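Local atomic coordinates of spindle assembly abnormal protein 6 homolog (Drosophila melanogaster, PDB entry 5AL7), a protein that forms the central scaffold of the centriole, where nine homodimers assemble into a cartwheel that sets its nine-fold symmetry. Residues S12-M17 against S158-T163; K21-I26 against Y51-D56; M32-N37 against L116-T121. The protein carries 1 engineered substitution. All blocks are in the same frame, centred on the assembly; numbering follows the deposited sequence.

Interaction 1. Residues S12-M17 against S158-T163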
ATOM      1  N   SER A  12     -16.132  15.462  -1.962  1.00 96.44           N
ATOM      2  CA  SER A  12     -17.053  15.591  -0.838  1.00108.49           C
ATOM      3  C   SER A  12     -16.281  15.613   0.479  1.00120.37           C
ATOM      4  O   SER A  12     -15.066  15.405   0.505  1.00118.28           O
ATOM      5  CB  SER A  12     -18.086  14.455  -0.844  1.00102.88           C
ATOM      6  OG  SER A  12     -19.093  14.663   0.136  1.00 99.89           O
ATOM      7  N   TYR A  13     -16.996  15.859   1.570  1.00133.81           N
ATOM      8  CA  TYR A  13     -16.372  15.988   2.879  1.00138.21           C
ATOM      9  C   TYR A  13     -16.657  14.776   3.753  1.00132.61           C
ATOM     10  O   TYR A  13     -17.778  14.267   3.781  1.00145.02           O
ATOM     11  CB  TYR A  13     -16.876  17.262   3.571  1.00150.78           C
ATOM     12  CG  TYR A  13     -16.660  17.304   5.072  1.00157.32           C
ATOM     13  CD1 TYR A  13     -15.429  17.662   5.604  1.00158.86           C
ATOM     14  CD2 TYR A  13     -17.693  16.998   5.954  1.00152.97           C
ATOM     15  CE1 TYR A  13     -15.228  17.706   6.971  1.00158.89           C
ATOM     16  CE2 TYR A  13     -17.500  17.037   7.323  1.00154.61           C
ATOM     17  CZ  TYR A  13     -16.265  17.393   7.825  1.00156.91           C
ATOM     18  OH  TYR A  13     -16.060  17.438   9.185  1.00153.74           O
ATOM     19  N   SER A  14     -15.638  14.335   4.482  1.00106.81           N
ATOM     20  CA  SER A  14     -15.806  13.273   5.468  1.00 80.88           C
ATOM     21  C   SER A  14     -14.703  13.303   6.483  1.00 56.43           C
ATOM     22  O   SER A  14     -13.553  13.592   6.166  1.00 63.65           O
ATOM     23  CB  SER A  14     -15.836  11.885   4.830  1.00 75.50           C
ATOM     24  OG  SER A  14     -16.070  10.879   5.810  1.00 66.52           O
ATOM     25  N   ALA A  15     -15.075  12.954   7.705  1.00 49.14           N
ATOM     26  CA  ALA A  15     -14.165  12.958   8.823  1.00 52.72           C
ATOM     27  C   ALA A  15     -13.047  11.954   8.599  1.00 55.60           C
ATOM     28  O   ALA A  15     -13.291  10.778   8.297  1.00 46.14           O
ATOM     29  CB  ALA A  15     -14.913  12.658  10.120  1.00 45.30           C
ATOM     30  N   LYS A  16     -11.821  12.449   8.734  1.00 49.99           N
ATOM     31  CA  LYS A  16     -10.623  11.632   8.663  1.00 51.06           C
ATOM     32  C   LYS A  16     -10.043  11.554  10.055  1.00 42.98           C
ATOM     33  O   LYS A  16      -9.961  12.562  10.748  1.00 52.25           O
ATOM     34  CB  LYS A  16      -9.601  12.232   7.700  1.00 54.68           C
ATOM     35  CG  LYS A  16     -10.093  12.361   6.291  1.00 47.46           C
ATOM     36  CD  LYS A  16      -9.415  13.521   5.601  1.00 56.81           C
ATOM     37  CE  LYS A  16     -10.199  13.902   4.356  1.00 80.79           C
ATOM     38  NZ  LYS A  16     -11.524  14.521   4.689  1.00 85.31           N
ATOM     39  N   MET A  17      -9.675  10.355  10.480  1.00 40.01           N
ATOM     40  CA  MET A  17      -9.053  10.164  11.782  1.00 38.59           C
ATOM     41  C   MET A  17      -7.555  10.463  11.695  1.00 43.78           C
ATOM     42  O   MET A  17      -6.723   9.579  11.878  1.00 49.92           O
ATOM     43  CB  MET A  17      -9.316   8.749  12.296  1.00 38.97           C
ATOM     44  CG  MET A  17     -10.803   8.454  12.496  1.00 41.64           C
ATOM     45  SD  MET A  17     -11.608   9.432  13.793  1.00 44.77           S
ATOM     46  CE  MET A  17     -11.004   8.582  15.252  1.00 35.93           C
ATOM     47  N   SER A 158     -21.252   6.442   2.704  1.00 42.62           N
ATOM     48  CA  SER A 158     -20.352   5.949   1.670  1.00 36.31           C
ATOM     49  C   SER A 158     -19.179   6.915   1.526  1.00 36.72           C
ATOM     50  O   SER A 158     -19.366   8.067   1.128  1.00 43.10           O
ATOM     51  CB  SER A 158     -21.075   5.782   0.353  1.00 26.00           C
ATOM     52  OG  SER A 158     -20.279   4.987  -0.493  1.00 41.34           O
ATOM     53  N   ALA A 159     -17.986   6.466   1.906  1.00 27.86           N
ATOM     54  CA  ALA A 159     -16.818   7.345   1.968  1.00 29.62           C
ATOM     55  C   ALA A 159     -16.486   8.012   0.630  1.00 37.68           C
ATOM     56  O   ALA A 159     -16.394   7.350  -0.415  1.00 36.51           O
ATOM     57  CB  ALA A 159     -15.621   6.571   2.473  1.00 31.48           C
ATOM     58  N   PRO A 160     -16.311   9.339   0.658  1.00 41.59           N
ATOM     59  CA  PRO A 160     -15.920  10.113  -0.525  1.00 31.36           C
ATOM     60  C   PRO A 160     -14.454   9.887  -0.899  1.00 31.77           C
ATOM     61  O   PRO A 160     -13.632   9.528  -0.044  1.00 27.29           O
ATOM     62  CB  PRO A 160     -16.163  11.552  -0.088  1.00 30.47           C
ATOM     63  CG  PRO A 160     -16.005  11.528   1.380  1.00 28.59           C
ATOM     64  CD  PRO A 160     -16.492  10.189   1.843  1.00 26.74           C
ATOM     65  N   LEU A 161     -14.139  10.106  -2.172  1.00 49.24           N
ATOM     66  CA  LEU A 161     -12.825   9.763  -2.724  1.00 49.10           C
ATOM     67  C   LEU A 161     -11.648  10.303  -1.944  1.00 40.83           C
ATOM     68  O   LEU A 161     -10.683   9.581  -1.709  1.00 39.03           O
ATOM     69  CB  LEU A 161     -12.722  10.240  -4.170  1.00 50.94           C
ATOM     70  CG  LEU A 161     -12.946   9.097  -5.147  1.00 56.37           C
ATOM     71  CD1 LEU A 161     -14.387   8.571  -5.024  1.00 50.10           C
ATOM     72  CD2 LEU A 161     -12.637   9.559  -6.560  1.00 60.43           C
ATOM     73  N   ASN A 162     -11.733  11.550  -1.504  1.00 35.50           N
ATOM     74  CA  ASN A 162     -10.604  12.119  -0.793  1.00 38.43           C
ATOM     75  C   ASN A 162     -10.249  11.301   0.442  1.00 41.15           C
ATOM     76  O   ASN A 162      -9.083  10.927   0.642  1.00 46.53           O
ATOM     77  CB  ASN A 162     -10.880  13.559  -0.394  1.00 47.65           C
ATOM     78  CG  ASN A 162      -9.607  14.305  -0.055  1.00 75.10           C
ATOM     79  OD1 ASN A 162      -9.377  14.686   1.097  1.00 78.25           O
ATOM     80  ND2 ASN A 162      -8.745  14.481  -1.060  1.00 80.47           N
ATOM     81  N   THR A 163     -11.272  10.962   1.221  1.00 40.07           N
ATOM     82  CA  THR A 163     -11.093  10.219   2.462  1.00 32.69           C
ATOM     83  C   THR A 163     -10.569   8.813   2.205  1.00 30.87           C
ATOM     84  O   THR A 163      -9.644   8.337   2.881  1.00 27.25           O
ATOM     85  CB  THR A 163     -12.410  10.110   3.222  1.00 42.41           C
ATOM     86  OG1 THR A 163     -13.063  11.387   3.235  1.00 36.77           O
ATOM     87  CG2 THR A 163     -12.171   9.602   4.636  1.00 25.07           C
TER

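Interaction 2. Residues K21-I26 against Y51-D56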
ATOM      1  N   LYS A  21      -0.869  10.353  17.233  1.00 37.91           N
ATOM      2  CA  LYS A  21      -0.739   9.486  18.386  1.00 38.51           C
ATOM      3  C   LYS A  21      -2.010   9.444  19.242  1.00 44.14           C
ATOM      4  O   LYS A  21      -2.142   8.581  20.110  1.00 50.19           O
ATOM      5  CB  LYS A  21       0.446   9.930  19.234  1.00 41.41           C
ATOM      6  CG  LYS A  21       1.818   9.664  18.639  1.00 43.11           C
ATOM      7  CD  LYS A  21       2.877  10.308  19.550  1.00 75.25           C
ATOM      8  CE  LYS A  21       4.294  10.189  19.009  1.00 81.24           C
ATOM      9  NZ  LYS A  21       4.823   8.798  19.116  1.00 92.84           N
ATOM     10  N   SER A  22      -2.934  10.375  19.012  1.00 41.82           N
ATOM     11  CA  SER A  22      -4.212  10.389  19.736  1.00 38.17           C
ATOM     12  C   SER A  22      -5.216   9.361  19.211  1.00 45.47           C
ATOM     13  O   SER A  22      -6.263   9.146  19.817  1.00 57.27           O
ATOM     14  CB  SER A  22      -4.844  11.776  19.697  1.00 46.34           C
ATOM     15  OG  SER A  22      -4.244  12.628  20.652  1.00 53.86           O
ATOM     16  N   VAL A  23      -4.910   8.756  18.069  1.00 42.03           N
ATOM     17  CA  VAL A  23      -5.746   7.702  17.519  1.00 36.12           C
ATOM     18  C   VAL A  23      -5.531   6.386  18.267  1.00 42.77           C
ATOM     19  O   VAL A  23      -4.417   5.853  18.323  1.00 43.20           O
ATOM     20  CB  VAL A  23      -5.480   7.479  16.026  1.00 36.38           C
ATOM     21  CG1 VAL A  23      -6.366   6.353  15.494  1.00 27.83           C
ATOM     22  CG2 VAL A  23      -5.700   8.770  15.250  1.00 40.74           C
ATOM     23  N   VAL A  24      -6.609   5.883  18.858  1.00 37.86           N
ATOM     24  CA  VAL A  24      -6.574   4.664  19.650  1.00 41.05           C
ATOM     25  C   VAL A  24      -7.386   3.563  18.960  1.00 37.11           C
ATOM     26  O   VAL A  24      -8.556   3.762  18.634  1.00 34.84           O
ATOM     27  CB  VAL A  24      -7.148   4.904  21.071  1.00 31.63           C
ATOM     28  CG1 VAL A  24      -6.946   3.679  21.932  1.00 32.71           C
ATOM     29  CG2 VAL A  24      -6.491   6.089  21.715  1.00 33.11           C
ATOM     30  N   ASN A  25      -6.772   2.408  18.729  1.00 38.53           N
ATOM     31  CA  ASN A  25      -7.489   1.269  18.159  1.00 45.66           C
ATOM     32  C   ASN A  25      -8.345   0.594  19.216  1.00 51.39           C
ATOM     33  O   ASN A  25      -7.822  -0.132  20.063  1.00 50.54           O
ATOM     34  CB  ASN A  25      -6.518   0.263  17.550  1.00 47.46           C
ATOM     35  CG  ASN A  25      -6.389   0.420  16.059  1.00 55.30           C
ATOM     36  OD1 ASN A  25      -7.238  -0.044  15.300  1.00 75.34           O
ATOM     37  ND2 ASN A  25      -5.339   1.097  15.626  1.00 48.11           N
ATOM     38  N   ILE A  26      -9.658   0.832  19.181  1.00 49.73           N
ATOM     39  CA  ILE A  26     -10.529   0.303  20.228  1.00 39.15           C
ATOM     40  C   ILE A  26     -10.695  -1.209  20.088  1.00 38.11           C
ATOM     41  O   ILE A  26     -11.102  -1.895  21.035  1.00 49.40           O
ATOM     42  CB  ILE A  26     -11.913   0.998  20.235  1.00 27.46           C
ATOM     43  CG1 ILE A  26     -12.654   0.813  18.928  1.00 44.81           C
ATOM     44  CG2 ILE A  26     -11.775   2.475  20.499  1.00 31.57           C
ATOM     45  CD1 ILE A  26     -14.164   0.950  19.068  1.00 41.94           C
ATOM     46  N   TYR A  51     -12.290  -1.738  10.900  1.00 29.84           N
ATOM     47  CA  TYR A  51     -11.351  -0.873  11.597  1.00 34.50           C
ATOM     48  C   TYR A  51     -12.096  -0.030  12.619  1.00 33.50           C
ATOM     49  O   TYR A  51     -12.906   0.814  12.243  1.00 35.35           O
ATOM     50  CB  TYR A  51     -10.649   0.078  10.626  1.00 21.35           C
ATOM     51  CG  TYR A  51      -9.930  -0.574   9.485  1.00 28.78           C
ATOM     52  CD1 TYR A  51     -10.585  -0.854   8.288  1.00 38.54           C
ATOM     53  CD2 TYR A  51      -8.588  -0.899   9.590  1.00 31.83           C
ATOM     54  CE1 TYR A  51      -9.909  -1.447   7.229  1.00 38.94           C
ATOM     55  CE2 TYR A  51      -7.909  -1.487   8.540  1.00 36.28           C
ATOM     56  CZ  TYR A  51      -8.570  -1.758   7.367  1.00 31.76           C
ATOM     57  OH  TYR A  51      -7.883  -2.347   6.333  1.00 36.11           O
ATOM     58  N   ALA A  52     -11.809  -0.208  13.900  1.00 28.66           N
ATOM     59  CA  ALA A  52     -12.526   0.564  14.910  1.00 33.87           C
ATOM     60  C   ALA A  52     -11.575   1.439  15.725  1.00 35.76           C
ATOM     61  O   ALA A  52     -10.717   0.919  16.453  1.00 45.13           O
ATOM     62  CB  ALA A  52     -13.321  -0.378  15.824  1.00 28.52           C
ATOM     63  N   GLU A  53     -11.704   2.761  15.618  1.00 34.97           N
ATOM     64  CA  GLU A  53     -10.778   3.608  16.387  1.00 36.36           C
ATOM     65  C   GLU A  53     -11.414   4.892  16.934  1.00 30.76           C
ATOM     66  O   GLU A  53     -12.347   5.441  16.341  1.00 36.98           O
ATOM     67  CB  GLU A  53      -9.548   3.948  15.529  1.00 38.02           C
ATOM     68  CG  GLU A  53      -9.841   4.602  14.180  1.00 50.74           C
ATOM     69  CD  GLU A  53      -8.670   4.519  13.190  1.00 54.59           C
ATOM     70  OE1 GLU A  53      -7.904   3.526  13.228  1.00 49.35           O
ATOM     71  OE2 GLU A  53      -8.513   5.453  12.374  1.00 51.92           O
ATOM     72  N   ARG A  54     -10.894   5.369  18.062  1.00 25.90           N
ATOM     73  CA  ARG A  54     -11.393   6.602  18.687  1.00 39.76           C
ATOM     74  C   ARG A  54     -10.266   7.624  18.971  1.00 32.50           C
ATOM     75  O   ARG A  54      -9.081   7.319  18.865  1.00 28.31           O
ATOM     76  CB  ARG A  54     -12.134   6.289  19.989  1.00 34.89           C
ATOM     77  CG  ARG A  54     -11.201   6.045  21.159  1.00 41.57           C
ATOM     78  CD  ARG A  54     -11.917   5.956  22.501  1.00 67.15           C
ATOM     79  NE  ARG A  54     -10.937   5.891  23.586  1.00 90.03           N
ATOM     80  CZ  ARG A  54     -10.526   4.764  24.164  1.00 91.65           C
ATOM     81  NH1 ARG A  54     -11.036   3.595  23.790  1.00 81.76           N
ATOM     82  NH2 ARG A  54      -9.617   4.808  25.133  1.00 91.33           N
ATOM     83  N   VAL A  55     -10.649   8.837  19.342  1.00 29.83           N
ATOM     84  CA  VAL A  55      -9.684   9.867  19.705  1.00 31.27           C
ATOM     85  C   VAL A  55      -9.571   9.950  21.233  1.00 35.65           C
ATOM     86  O   VAL A  55     -10.572   9.873  21.944  1.00 48.31           O
ATOM     87  CB  VAL A  55     -10.088  11.245  19.124  1.00 39.21           C
ATOM     88  CG1 VAL A  55      -8.978  12.227  19.297  1.00 40.02           C
ATOM     89  CG2 VAL A  55     -10.411  11.122  17.652  1.00 46.40           C
ATOM     90  N   ASP A  56      -8.355  10.082  21.743  1.00 32.77           N
ATOM     91  CA  ASP A  56      -8.147  10.035  23.189  1.00 41.47           C
ATOM     92  C   ASP A  56      -8.573  11.319  23.928  1.00 44.29           C
ATOM     93  O   ASP A  56      -9.055  11.265  25.069  1.00 51.43           O
ATOM     94  CB  ASP A  56      -6.673   9.698  23.487  1.00 41.74           C
ATOM     95  CG  ASP A  56      -5.728  10.883  23.304  1.00 56.20           C
ATOM     96  OD1 ASP A  56      -6.037  11.808  22.530  1.00 62.20           O
ATOM     97  OD2 ASP A  56      -4.648  10.870  23.931  1.00 64.14           O
TER

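Interaction 3. Residues M32-N37 against L116-T121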
ATOM      1  N   MET A  32     -14.479  -9.754   8.771  1.00 38.64           N
ATOM      2  CA  MET A  32     -15.832 -10.007   9.239  1.00 43.52           C
ATOM      3  C   MET A  32     -16.770 -10.255   8.072  1.00 48.32           C
ATOM      4  O   MET A  32     -16.701  -9.548   7.078  1.00 57.40           O
ATOM      5  CB  MET A  32     -16.333  -8.806  10.023  1.00 53.49           C
ATOM      6  CG  MET A  32     -15.941  -8.770  11.475  1.00 65.47           C
ATOM      7  SD  MET A  32     -16.832  -7.422  12.235  1.00 65.24           S
ATOM      8  CE  MET A  32     -18.491  -7.937  11.847  1.00 66.50           C
ATOM      9  N   LEU A  33     -17.668 -11.226   8.195  1.00 53.75           N
ATOM     10  CA  LEU A  33     -18.667 -11.460   7.154  1.00 44.54           C
ATOM     11  C   LEU A  33     -19.840 -10.523   7.450  1.00 37.96           C
ATOM     12  O   LEU A  33     -20.411 -10.556   8.535  1.00 49.82           O
ATOM     13  CB  LEU A  33     -19.097 -12.931   7.113  1.00 49.16           C
ATOM     14  CG  LEU A  33     -19.938 -13.410   5.922  1.00 47.05           C
ATOM     15  CD1 LEU A  33     -19.157 -13.229   4.639  1.00 39.28           C
ATOM     16  CD2 LEU A  33     -20.313 -14.860   6.074  1.00 41.42           C
ATOM     17  N   VAL A  34     -20.127  -9.626   6.516  1.00 29.86           N
ATOM     18  CA  VAL A  34     -21.120  -8.576   6.702  1.00 23.80           C
ATOM     19  C   VAL A  34     -22.293  -8.760   5.745  1.00 36.01           C
ATOM     20  O   VAL A  34     -22.122  -9.165   4.590  1.00 45.76           O
ATOM     21  CB  VAL A  34     -20.480  -7.179   6.504  1.00 22.50           C
ATOM     22  CG1 VAL A  34     -21.507  -6.062   6.570  1.00 22.36           C
ATOM     23  CG2 VAL A  34     -19.382  -6.963   7.524  1.00 26.61           C
ATOM     24  N   ASN A  35     -23.489  -8.489   6.244  1.00 25.14           N
ATOM     25  CA  ASN A  35     -24.682  -8.537   5.422  1.00 38.18           C
ATOM     26  C   ASN A  35     -24.959  -7.223   4.720  1.00 33.52           C
ATOM     27  O   ASN A  35     -25.058  -6.197   5.357  1.00 37.87           O
ATOM     28  CB  ASN A  35     -25.890  -8.920   6.287  1.00 39.31           C
ATOM     29  CG  ASN A  35     -25.939 -10.393   6.570  1.00 46.80           C
ATOM     30  OD1 ASN A  35     -26.460 -11.168   5.772  1.00 60.79           O
ATOM     31  ND2 ASN A  35     -25.351 -10.801   7.692  1.00 45.83           N
ATOM     32  N   PHE A  36     -25.192  -7.283   3.417  1.00 34.60           N
ATOM     33  CA  PHE A  36     -25.498  -6.106   2.617  1.00 34.45           C
ATOM     34  C   PHE A  36     -26.980  -6.084   2.250  1.00 34.40           C
ATOM     35  O   PHE A  36     -27.453  -6.873   1.429  1.00 37.94           O
ATOM     36  CB  PHE A  36     -24.607  -6.072   1.376  1.00 35.23           C
ATOM     37  CG  PHE A  36     -23.226  -5.505   1.634  1.00 37.18           C
ATOM     38  CD1 PHE A  36     -22.322  -6.170   2.446  1.00 40.03           C
ATOM     39  CD2 PHE A  36     -22.841  -4.304   1.070  1.00 35.50           C
ATOM     40  CE1 PHE A  36     -21.058  -5.644   2.695  1.00 36.34           C
ATOM     41  CE2 PHE A  36     -21.577  -3.780   1.310  1.00 38.69           C
ATOM     42  CZ  PHE A  36     -20.686  -4.448   2.127  1.00 28.98           C
ATOM     43  N   ASN A  37     -27.684  -5.217   2.978  1.00 50.90           N
ATOM     44  CA  ASN A  37     -29.092  -4.815   2.827  1.00 63.37           C
ATOM     45  C   ASN A  37     -30.219  -5.758   3.281  1.00 67.55           C
ATOM     46  O   ASN A  37     -30.004  -6.938   3.550  1.00 81.17           O
ATOM     47  CB  ASN A  37     -29.351  -4.394   1.405  1.00 72.31           C
ATOM     48  CG  ASN A  37     -29.379  -2.902   1.284  1.00 78.98           C
ATOM     49  OD1 ASN A  37     -30.383  -2.267   1.610  1.00 86.09           O
ATOM     50  ND2 ASN A  37     -28.275  -2.321   0.837  1.00 75.46           N
ATOM     51  N   LEU A 116     -23.636 -12.359  17.136  1.00 36.13           N
ATOM     52  CA  LEU A 116     -24.366 -11.292  16.472  1.00 27.54           C
ATOM     53  C   LEU A 116     -24.037 -11.246  14.989  1.00 28.75           C
ATOM     54  O   LEU A 116     -23.120 -11.918  14.513  1.00 28.48           O
ATOM     55  CB  LEU A 116     -24.055  -9.945  17.111  1.00 37.17           C
ATOM     56  CG  LEU A 116     -24.618  -9.635  18.497  1.00 37.67           C
ATOM     57  CD1 LEU A 116     -24.158  -8.241  18.961  1.00 27.04           C
ATOM     58  CD2 LEU A 116     -26.144  -9.748  18.496  1.00 34.92           C
ATOM     59  N   GLU A 117     -24.808 -10.452  14.257  1.00 25.47           N
ATOM     60  CA  GLU A 117     -24.588 -10.262  12.837  1.00 24.62           C
ATOM     61  C   GLU A 117     -24.465  -8.781  12.522  1.00 26.78           C
ATOM     62  O   GLU A 117     -25.250  -7.977  13.003  1.00 29.58           O
ATOM     63  CB  GLU A 117     -25.733 -10.864  12.032  1.00 27.17           C
ATOM     64  CG  GLU A 117     -25.692 -12.364  11.940  1.00 37.74           C
ATOM     65  CD  GLU A 117     -26.511 -12.876  10.782  1.00 56.79           C
ATOM     66  OE1 GLU A 117     -27.330 -12.089  10.252  1.00 54.88           O
ATOM     67  OE2 GLU A 117     -26.339 -14.058  10.405  1.00 66.75           O
ATOM     68  N   LEU A 118     -23.486  -8.418  11.705  1.00 33.16           N
ATOM     69  CA  LEU A 118     -23.322  -7.030  11.300  1.00 27.86           C
ATOM     70  C   LEU A 118     -23.997  -6.802   9.951  1.00 26.19           C
ATOM     71  O   LEU A 118     -23.672  -7.465   8.962  1.00 30.67           O
ATOM     72  CB  LEU A 118     -21.846  -6.669  11.223  1.00 20.97           C
ATOM     73  CG  LEU A 118     -21.513  -5.189  11.149  1.00 20.21           C
ATOM     74  CD1 LEU A 118     -21.657  -4.544  12.510  1.00 22.23           C
ATOM     75  CD2 LEU A 118     -20.106  -5.032  10.623  1.00 27.95           C
ATOM     76  N   HIS A 119     -24.970  -5.899   9.934  1.00 23.34           N
ATOM     77  CA  HIS A 119     -25.703  -5.554   8.721  1.00 29.32           C
ATOM     78  C   HIS A 119     -25.353  -4.149   8.241  1.00 34.87           C
ATOM     79  O   HIS A 119     -25.051  -3.258   9.022  1.00 40.97           O
ATOM     80  CB  HIS A 119     -27.211  -5.635   8.945  1.00 25.07           C
ATOM     81  CG  HIS A 119     -27.742  -7.029   9.044  1.00 37.64           C
ATOM     82  ND1 HIS A 119     -28.594  -7.567   8.103  1.00 35.24           N
ATOM     83  CD2 HIS A 119     -27.570  -7.986   9.988  1.00 46.18           C
ATOM     84  CE1 HIS A 119     -28.912  -8.800   8.456  1.00 30.67           C
ATOM     85  NE2 HIS A 119     -28.312  -9.077   9.598  1.00 40.30           N
ATOM     86  N   LEU A 120     -25.426  -3.969   6.935  1.00 31.85           N
ATOM     87  CA  LEU A 120     -25.258  -2.698   6.279  1.00 20.87           C
ATOM     88  C   LEU A 120     -26.491  -2.443   5.422  1.00 21.84           C
ATOM     89  O   LEU A 120     -26.598  -2.943   4.310  1.00 22.36           O
ATOM     90  CB  LEU A 120     -23.982  -2.692   5.453  1.00 20.46           C
ATOM     91  CG  LEU A 120     -23.545  -1.296   5.023  1.00 32.40           C
ATOM     92  CD1 LEU A 120     -23.121  -0.501   6.206  1.00 22.73           C
ATOM     93  CD2 LEU A 120     -22.407  -1.400   4.022  1.00 39.82           C
ATOM     94  N   THR A 121     -27.460  -1.743   5.996  1.00 23.65           N
ATOM     95  CA  THR A 121     -28.748  -1.539   5.347  1.00 31.57           C
ATOM     96  C   THR A 121     -28.864  -0.209   4.609  1.00 37.41           C
ATOM     97  O   THR A 121     -28.510   0.829   5.134  1.00 38.86           O
ATOM     98  CB  THR A 121     -29.890  -1.625   6.374  1.00 24.19           C
ATOM     99  OG1 THR A 121     -29.640  -2.725   7.252  1.00 35.36           O
ATOM    100  CG2 THR A 121     -31.225  -1.844   5.683  1.00 34.40           C
TER

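Interaction 1. Residues S12-M17 against S158-T163
The flat amide of N162 is met at its oxygen end, where K16 CE comes to 3.5 Å from N162 OD1. The puckered ring of P160 meets the 12-17 segment at its CB and along its CG–CD side: S12 CB approaches P160 CB, while S14 CB lies beyond the CG–CD bond, 3.5 Å from P160 CG. These residues mark the junction of the SAS-6 head domain, which has an XRCC4-like fold, with the long helix that begins at 161 and runs into the dimerising coiled coil. P160 suits this place, since as N-cap it has no amide N–H to leave unpaired and offers an apolar ring to two serine CB atoms. L161 and N162 already pack on L161 of the second subunit.

K16 crosses N162 at about a right angle. Its chain bends at the end, chi4 of 69° placing NZ so that it donates to S14 O at 2.7 Å, in the carbonyl plane. An alanine in place of K16 would probably leave S14 O without this donor and open a gap beside N162 and T163. Nearby, Y167 OH bonds the M17 backbone N and R157 NH2 donates to S12 OG, although S12 itself is poorly ordered. T163, one of the first residues of the helix, turns its methyl to the lysine's aliphatic base, with CG2 3.8 Å from K16 CG.

Interaction 2. Residues K21-I26 against Y51-D56
R54 lies with V24 on one face of the antiparallel hairpin made by strands 23-36 and 44-55 of the head domain, and I26, at the corner after the strand, crosses it obliquely. From R54 CB, 3.9 Å from I26 CG2, the chain stays extended as far as NE, and CG and CD pass the same methyl. NH1 comes back to it, 3.6 Å from I26 CG2, while V24 CG1 lies over one face of the guanidinium, toward its rim. Arginine fits here because its long aliphatic part can pack on branched side chains while the residue stays partly exposed.

V24 and R54 form a hydrogen-bonded pair: V24 N reaches R54 O with an N–H...O angle of 170°, and R54 N returns to V24 O. I26 N, at the corner, makes a more bent bond to A52 O. I26 also packs its CG1 on CB of A52, whose small side chain also touches L108 of helix 97-113. On the opposite face V23 CG1 rests on the E53 carboxylate, 3.7 Å from E53 CD, and E53 OE2 forms a salt bridge with R64.

At the open end D56 N bonds S22 O, and S22 OG donates to D56 OD1 at 2.7 Å, meeting it from 41° above the carboxylate plane.

Interaction 3. Residues M32-N37 against L116-T121
Strands 32-36 and 117-121 run parallel, their axes 37° apart, with N35 bonded on both its backbone atoms: its N donates to L118 O at 2.9 Å and its O accepts from L120 N, before N37 N goes on to L120 O. This pairing joins the first and last strands in the order of the mixed seven-stranded sheet, so that the sheet of the SAS-6 head domain closes on itself.

The side chains divide between two faces. On the buried one L118 is met by M32, whose CE comes 3.5 Å from L118 CD2, and by V34, which lies beside it with CG2 near the same methyl. The unbranched, flexible methionine crosses L118 at about a right angle, and its bend at chi3 carries CE there. Further along, F36 and L120 point the same way, F36 CE2 lying 3.7 Å from L120 CD2; R46 makes a cation-pi contact with the phenylalanine. L65, from strand 60-67, covers both V34 and L118.

The other face is polar. N35 and H119 lie side by side, their amide and ring planes 15° apart, and N35 CB makes a CH-pi contact over the imidazole, 3.7 Å from the H119 centroid. Histidine serves twice here, offering a flat face to N35 and a ring nitrogen to E117, which would probably favour the protonated form: H119 NE2 donates to E117 OE1 at 3.2 Å, with the carboxylate oxygen 28° out of the imidazole plane.

From the N terminus, the chain first passes through 12-17, whose partner 158-163 lies far ahead, so interaction 1 spans almost the whole head domain and ties its leading loop to the start of the coiled-coil helix. Both other contacts fall within that span. Interaction 2 closes a short loop, the hairpin of strands 23-36 and 44-55. Interaction 3 leaves the far part of strand 23-36 and is completed only after helices 81-90 and 97-113, at strand 117-122; its segments alternate with those of interaction 2, so the two cross. They share strand 23-36 without touching, whereas M17 of interaction 1 packs directly on E53, V55 and V23 of interaction 2.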